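Local coordinates for lantibiotic dehydratase (Microbispora corallina, PDB 5EHK), which probably dehydrates serine and threonine residues of the NAI-107 precursor peptide in a tRNA-dependent manner during biosynthesis of this lantibiotic, at residues 813-821 with 873-883. Numbering follows the deposited sequence.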
ATOM      1  N   THR A 813     -13.488 -31.506   2.303  1.00 30.84           N
ATOM      2  CA  THR A 813     -12.761 -32.653   1.766  1.00 34.07           C
ATOM      3  C   THR A 813     -11.265 -32.346   1.721  1.00 33.67           C
ATOM      4  O   THR A 813     -10.883 -31.213   1.998  1.00 41.24           O
ATOM      5  CB  THR A 813     -13.278 -32.994   0.359  1.00 40.46           C
ATOM      6  OG1 THR A 813     -12.445 -33.998  -0.238  1.00 47.62           O
ATOM      7  CG2 THR A 813     -13.299 -31.744  -0.512  1.00 33.19           C
ATOM      8  N   GLY A 814     -10.410 -33.315   1.381  1.00 27.94           N
ATOM      9  CA  GLY A 814      -8.981 -33.024   1.388  1.00 27.58           C
ATOM     10  C   GLY A 814      -7.977 -33.889   0.641  1.00 29.04           C
ATOM     11  O   GLY A 814      -8.239 -34.384  -0.454  1.00 41.75           O
ATOM     12  N   ALA A 815      -6.795 -34.052   1.229  1.00 28.32           N
ATOM     13  CA  ALA A 815      -5.742 -34.831   0.590  1.00 35.15           C
ATOM     14  C   ALA A 815      -6.048 -36.348   0.540  1.00 39.57           C
ATOM     15  O   ALA A 815      -5.342 -37.111  -0.122  1.00 38.70           O
ATOM     16  CB  ALA A 815      -4.381 -34.533   1.204  1.00 20.50           C
ATOM     17  N   GLY A 816      -7.072 -36.789   1.264  1.00 40.79           N
ATOM     18  CA  GLY A 816      -7.632 -38.121   1.046  1.00 56.57           C
ATOM     19  C   GLY A 816      -7.863 -38.450  -0.434  1.00 47.35           C
ATOM     20  O   GLY A 816      -7.066 -39.163  -1.055  1.00 42.73           O
ATOM     21  N   GLY A 817      -8.946 -37.929  -1.007  1.00 40.24           N
ATOM     22  CA  GLY A 817      -9.020 -37.849  -2.454  1.00 45.81           C
ATOM     23  C   GLY A 817     -10.180 -38.364  -3.285  1.00 46.22           C
ATOM     24  O   GLY A 817     -10.047 -39.377  -3.961  1.00 43.20           O
ATOM     25  N   PRO A 818     -11.317 -37.648  -3.286  1.00 55.47           N
ATOM     26  CA  PRO A 818     -12.162 -37.841  -4.474  1.00 56.02           C
ATOM     27  C   PRO A 818     -11.611 -36.951  -5.602  1.00 44.80           C
ATOM     28  O   PRO A 818     -11.546 -37.354  -6.763  1.00 34.23           O
ATOM     29  CB  PRO A 818     -13.543 -37.360  -4.014  1.00 41.99           C
ATOM     30  CG  PRO A 818     -13.264 -36.361  -2.943  1.00 47.15           C
ATOM     31  CD  PRO A 818     -11.917 -36.720  -2.309  1.00 50.29           C
ATOM     32  N   TRP A 819     -11.197 -35.744  -5.226  1.00 41.61           N
ATOM     33  CA  TRP A 819     -10.593 -34.794  -6.143  1.00 41.94           C
ATOM     34  C   TRP A 819      -9.061 -34.686  -5.981  1.00 42.05           C
ATOM     35  O   TRP A 819      -8.542 -34.576  -4.863  1.00 45.86           O
ATOM     36  CB  TRP A 819     -11.194 -33.402  -5.921  1.00 43.11           C
ATOM     37  CG  TRP A 819     -12.658 -33.364  -5.540  1.00 51.91           C
ATOM     38  CD1 TRP A 819     -13.177 -33.330  -4.270  1.00 52.29           C
ATOM     39  CD2 TRP A 819     -13.781 -33.278  -6.433  1.00 52.86           C
ATOM     40  NE1 TRP A 819     -14.552 -33.273  -4.320  1.00 54.07           N
ATOM     41  CE2 TRP A 819     -14.949 -33.231  -5.634  1.00 54.97           C
ATOM     42  CE3 TRP A 819     -13.917 -33.252  -7.830  1.00 40.26           C
ATOM     43  CZ2 TRP A 819     -16.234 -33.151  -6.190  1.00 48.65           C
ATOM     44  CZ3 TRP A 819     -15.192 -33.174  -8.382  1.00 37.07           C
ATOM     45  CH2 TRP A 819     -16.332 -33.130  -7.562  1.00 46.08           C
ATOM     46  N   LEU A 820      -8.362 -34.692  -7.112  1.00 29.11           N
ATOM     47  CA  LEU A 820      -6.996 -34.202  -7.207  1.00 21.01           C
ATOM     48  C   LEU A 820      -7.038 -32.768  -7.763  1.00 21.94           C
ATOM     49  O   LEU A 820      -7.519 -32.556  -8.885  1.00 18.99           O
ATOM     50  CB  LEU A 820      -6.251 -35.100  -8.167  1.00 18.79           C
ATOM     51  CG  LEU A 820      -4.739 -35.094  -8.199  1.00 24.64           C
ATOM     52  CD1 LEU A 820      -4.198 -35.188  -6.776  1.00 28.22           C
ATOM     53  CD2 LEU A 820      -4.289 -36.299  -9.025  1.00 26.37           C
ATOM     54  N   TYR A 821      -6.597 -31.779  -6.978  1.00 18.90           N
ATOM     55  CA  TYR A 821      -6.630 -30.368  -7.417  1.00 16.65           C
ATOM     56  C   TYR A 821      -5.231 -29.739  -7.478  1.00 21.21           C
ATOM     57  O   TYR A 821      -4.629 -29.430  -6.445  1.00 22.65           O
ATOM     58  CB  TYR A 821      -7.535 -29.566  -6.497  1.00 17.96           C
ATOM     59  CG  TYR A 821      -8.150 -28.330  -7.099  1.00 25.02           C
ATOM     60  CD1 TYR A 821      -8.452 -28.268  -8.463  1.00 21.66           C
ATOM     61  CD2 TYR A 821      -8.567 -27.265  -6.283  1.00 24.37           C
ATOM     62  CE1 TYR A 821      -9.085 -27.136  -9.020  1.00 20.03           C
ATOM     63  CE2 TYR A 821      -9.210 -26.141  -6.824  1.00 18.61           C
ATOM     64  CZ  TYR A 821      -9.469 -26.078  -8.194  1.00 20.37           C
ATOM     65  OH  TYR A 821     -10.098 -24.959  -8.742  1.00 20.15           O
ATOM     66  N   GLY A 873     -11.758 -38.855  -9.551  1.00 24.11           N
ATOM     67  CA  GLY A 873     -11.591 -40.284  -9.707  1.00 27.23           C
ATOM     68  C   GLY A 873     -11.562 -41.027  -8.394  1.00 30.15           C
ATOM     69  O   GLY A 873     -11.742 -40.461  -7.313  1.00 37.67           O
ATOM     70  N   GLU A 874     -11.347 -42.323  -8.508  1.00 31.85           N
ATOM     71  CA  GLU A 874     -11.191 -43.190  -7.362  1.00 32.49           C
ATOM     72  C   GLU A 874      -9.875 -42.911  -6.641  1.00 36.80           C
ATOM     73  O   GLU A 874      -8.825 -42.790  -7.276  1.00 36.51           O
ATOM     74  CB  GLU A 874     -11.278 -44.641  -7.830  1.00 38.23           C
ATOM     75  CG  GLU A 874     -12.474 -44.847  -8.754  1.00 48.33           C
ATOM     76  CD  GLU A 874     -12.843 -46.307  -8.964  1.00 61.17           C
ATOM     77  OE1 GLU A 874     -11.970 -47.091  -9.421  1.00 54.29           O
ATOM     78  OE2 GLU A 874     -14.020 -46.655  -8.677  1.00 50.81           O
ATOM     79  N   ARG A 875      -9.957 -42.763  -5.320  1.00 40.40           N
ATOM     80  CA  ARG A 875      -8.807 -42.468  -4.460  1.00 31.60           C
ATOM     81  C   ARG A 875      -7.493 -43.178  -4.809  1.00 39.19           C
ATOM     82  O   ARG A 875      -6.478 -42.509  -5.014  1.00 37.73           O
ATOM     83  CB  ARG A 875      -9.171 -42.691  -2.993  1.00 40.15           C
ATOM     84  CG  ARG A 875     -10.461 -41.985  -2.589  1.00 52.42           C
ATOM     85  CD  ARG A 875     -10.832 -42.182  -1.128  1.00 59.37           C
ATOM     86  NE  ARG A 875     -11.867 -41.236  -0.699  1.00 64.99           N
ATOM     87  CZ  ARG A 875     -12.488 -41.287   0.477  1.00 75.19           C
ATOM     88  NH1 ARG A 875     -12.190 -42.247   1.345  1.00 87.84           N
ATOM     89  NH2 ARG A 875     -13.413 -40.387   0.786  1.00 58.30           N
ATOM     90  N   GLU A 876      -7.503 -44.512  -4.891  1.00 34.14           N
ATOM     91  CA  GLU A 876      -6.252 -45.260  -5.095  1.00 37.12           C
ATOM     92  C   GLU A 876      -5.598 -44.939  -6.432  1.00 40.68           C
ATOM     93  O   GLU A 876      -4.406 -44.626  -6.497  1.00 40.06           O
ATOM     94  CB  GLU A 876      -6.466 -46.774  -4.999  1.00 41.73           C
ATOM     95  CG  GLU A 876      -6.837 -47.304  -3.608  1.00 60.33           C
ATOM     96  CD  GLU A 876      -8.345 -47.287  -3.319  1.00 68.07           C
ATOM     97  OE1 GLU A 876      -9.122 -46.651  -4.084  1.00 58.79           O
ATOM     98  OE2 GLU A 876      -8.748 -47.931  -2.320  1.00 69.53           O
ATOM     99  N   LYS A 877      -6.390 -45.017  -7.498  1.00 41.70           N
ATOM    100  CA  LYS A 877      -5.905 -44.753  -8.843  1.00 37.16           C
ATOM    101  C   LYS A 877      -5.364 -43.320  -8.936  1.00 40.59           C
ATOM    102  O   LYS A 877      -4.307 -43.076  -9.537  1.00 34.37           O
ATOM    103  CB  LYS A 877      -7.029 -44.980  -9.863  1.00 30.54           C
ATOM    104  CG  LYS A 877      -7.408 -46.442 -10.089  1.00 34.82           C
ATOM    105  CD  LYS A 877      -8.590 -46.546 -11.034  1.00 31.81           C
ATOM    106  CE  LYS A 877      -8.838 -47.964 -11.492  1.00 33.99           C
ATOM    107  NZ  LYS A 877     -10.000 -47.983 -12.423  1.00 38.12           N
ATOM    108  N   LEU A 878      -6.083 -42.386  -8.315  1.00 34.06           N
ATOM    109  CA  LEU A 878      -5.711 -40.978  -8.347  1.00 32.17           C
ATOM    110  C   LEU A 878      -4.358 -40.764  -7.656  1.00 35.27           C
ATOM    111  O   LEU A 878      -3.402 -40.291  -8.270  1.00 34.39           O
ATOM    112  CB  LEU A 878      -6.801 -40.128  -7.678  1.00 33.22           C
ATOM    113  CG  LEU A 878      -7.478 -38.997  -8.472  1.00 32.95           C
ATOM    114  CD1 LEU A 878      -7.985 -39.403  -9.861  1.00 22.74           C
ATOM    115  CD2 LEU A 878      -8.617 -38.429  -7.669  1.00 36.95           C
ATOM    116  N   TRP A 879      -4.263 -41.149  -6.391  1.00 35.17           N
ATOM    117  CA  TRP A 879      -3.091 -40.810  -5.597  1.00 31.31           C
ATOM    118  C   TRP A 879      -1.895 -41.739  -5.696  1.00 31.38           C
ATOM    119  O   TRP A 879      -0.778 -41.323  -5.409  1.00 36.31           O
ATOM    120  CB  TRP A 879      -3.496 -40.637  -4.145  1.00 30.02           C
ATOM    121  CG  TRP A 879      -4.432 -39.527  -4.005  1.00 29.37           C
ATOM    122  CD1 TRP A 879      -5.781 -39.580  -4.129  1.00 32.69           C
ATOM    123  CD2 TRP A 879      -4.100 -38.163  -3.730  1.00 37.42           C
ATOM    124  NE1 TRP A 879      -6.325 -38.331  -3.943  1.00 37.05           N
ATOM    125  CE2 TRP A 879      -5.312 -37.440  -3.696  1.00 36.91           C
ATOM    126  CE3 TRP A 879      -2.896 -37.481  -3.506  1.00 27.33           C
ATOM    127  CZ2 TRP A 879      -5.359 -36.073  -3.441  1.00 32.17           C
ATOM    128  CZ3 TRP A 879      -2.945 -36.132  -3.253  1.00 26.47           C
ATOM    129  CH2 TRP A 879      -4.169 -35.437  -3.225  1.00 30.29           C
ATOM    130  N   ALA A 880      -2.091 -42.982  -6.102  1.00 29.73           N
ATOM    131  CA  ALA A 880      -0.943 -43.879  -6.174  1.00 30.56           C
ATOM    132  C   ALA A 880      -0.522 -44.140  -7.612  1.00 31.74           C
ATOM    133  O   ALA A 880       0.600 -44.586  -7.882  1.00 30.73           O
ATOM    134  CB  ALA A 880      -1.229 -45.176  -5.457  1.00 34.97           C
ATOM    135  N   GLY A 881      -1.425 -43.841  -8.538  1.00 32.80           N
ATOM    136  CA  GLY A 881      -1.167 -44.076  -9.945  1.00 32.19           C
ATOM    137  C   GLY A 881      -0.970 -42.788 -10.713  1.00 32.00           C
ATOM    138  O   GLY A 881       0.109 -42.550 -11.260  1.00 34.65           O
ATOM    139  N   LEU A 882      -2.006 -41.954 -10.735  1.00 29.59           N
ATOM    140  CA  LEU A 882      -1.993 -40.719 -11.504  1.00 24.80           C
ATOM    141  C   LEU A 882      -1.022 -39.700 -10.959  1.00 27.70           C
ATOM    142  O   LEU A 882      -0.249 -39.127 -11.716  1.00 28.45           O
ATOM    143  CB  LEU A 882      -3.378 -40.092 -11.569  1.00 26.63           C
ATOM    144  CG  LEU A 882      -3.396 -38.716 -12.238  1.00 23.25           C
ATOM    145  CD1 LEU A 882      -2.906 -38.833 -13.679  1.00 24.15           C
ATOM    146  CD2 LEU A 882      -4.807 -38.130 -12.196  1.00 18.81           C
ATOM    147  N   LEU A 883      -1.062 -39.464  -9.653  1.00 29.22           N
ATOM    148  CA  LEU A 883      -0.235 -38.407  -9.073  1.00 30.26           C
ATOM    149  C   LEU A 883       1.256 -38.507  -9.382  1.00 26.11           C
ATOM    150  O   LEU A 883       1.868 -37.509  -9.754  1.00 25.70           O
ATOM    151  CB  LEU A 883      -0.432 -38.302  -7.569  1.00 32.49           C
ATOM    152  CG  LEU A 883       0.435 -37.196  -6.993  1.00 25.08           C
ATOM    153  CD1 LEU A 883      -0.055 -35.853  -7.510  1.00 26.96           C
ATOM    154  CD2 LEU A 883       0.309 -37.260  -5.511  1.00 32.40           C
TER
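In the C-terminal part of the dehydratase, an antiparallel sheet carries helix 875-895 on one face, and Leu820 of strand 819-824 meets Leu878, Trp879 and Leu882 of that helix across the sheet-helix interface. Helix 875-883 runs along strand 819-821 with an angle of 36° between the two directions, their axes 9.1 Å apart at the closest. Leu820 carries most of the apolar contact. With its CG anti to the backbone N (chi1 -163°), it sends its methyls in two directions: Leu820 CD1 lies over one face of the Trp879 indole in a CH-pi contact, 3.7 Å from the centroid of the six-membered ring and with Leu883 CD1 beside it, while Leu820 CD2 meets Leu882 CD2 at 3.7 Å. Leu820 CB packs on Leu878 CG and CD2, 4.1 Å from CG.

The opposite face of the indole is covered by backbone from the turn entering the strand, where the carbonyl oxygens of Ala815 and Gly816 stand above the ring toward its rim. Gly816 O is 3.1 Å from Trp879 NE1, but the angle is too poor for a hydrogen bond. Gly817 CA lies beside Trp879 NE1, where a CB would run into the indole; its phi of 128° is likewise a conformation suited to glycine. Leu883 of the second subunit packs on Trp879, and His902 of that subunit hydrogen-bonds to Ala815 N.

Strand 864-872 pairs with strand 819-824 and leads through Gly873 into the helix, where Glu874 is the N-cap residue. Here Gly873 N donates a nearly straight hydrogen bond of 3.2 Å to Pro818 O, joining the end of strand 864-872 to the residue just before strand 819-824. Arg875 CB and CG lie against Gly817 O, which sits at the edge of the Arg875 guanidinium, near its plane.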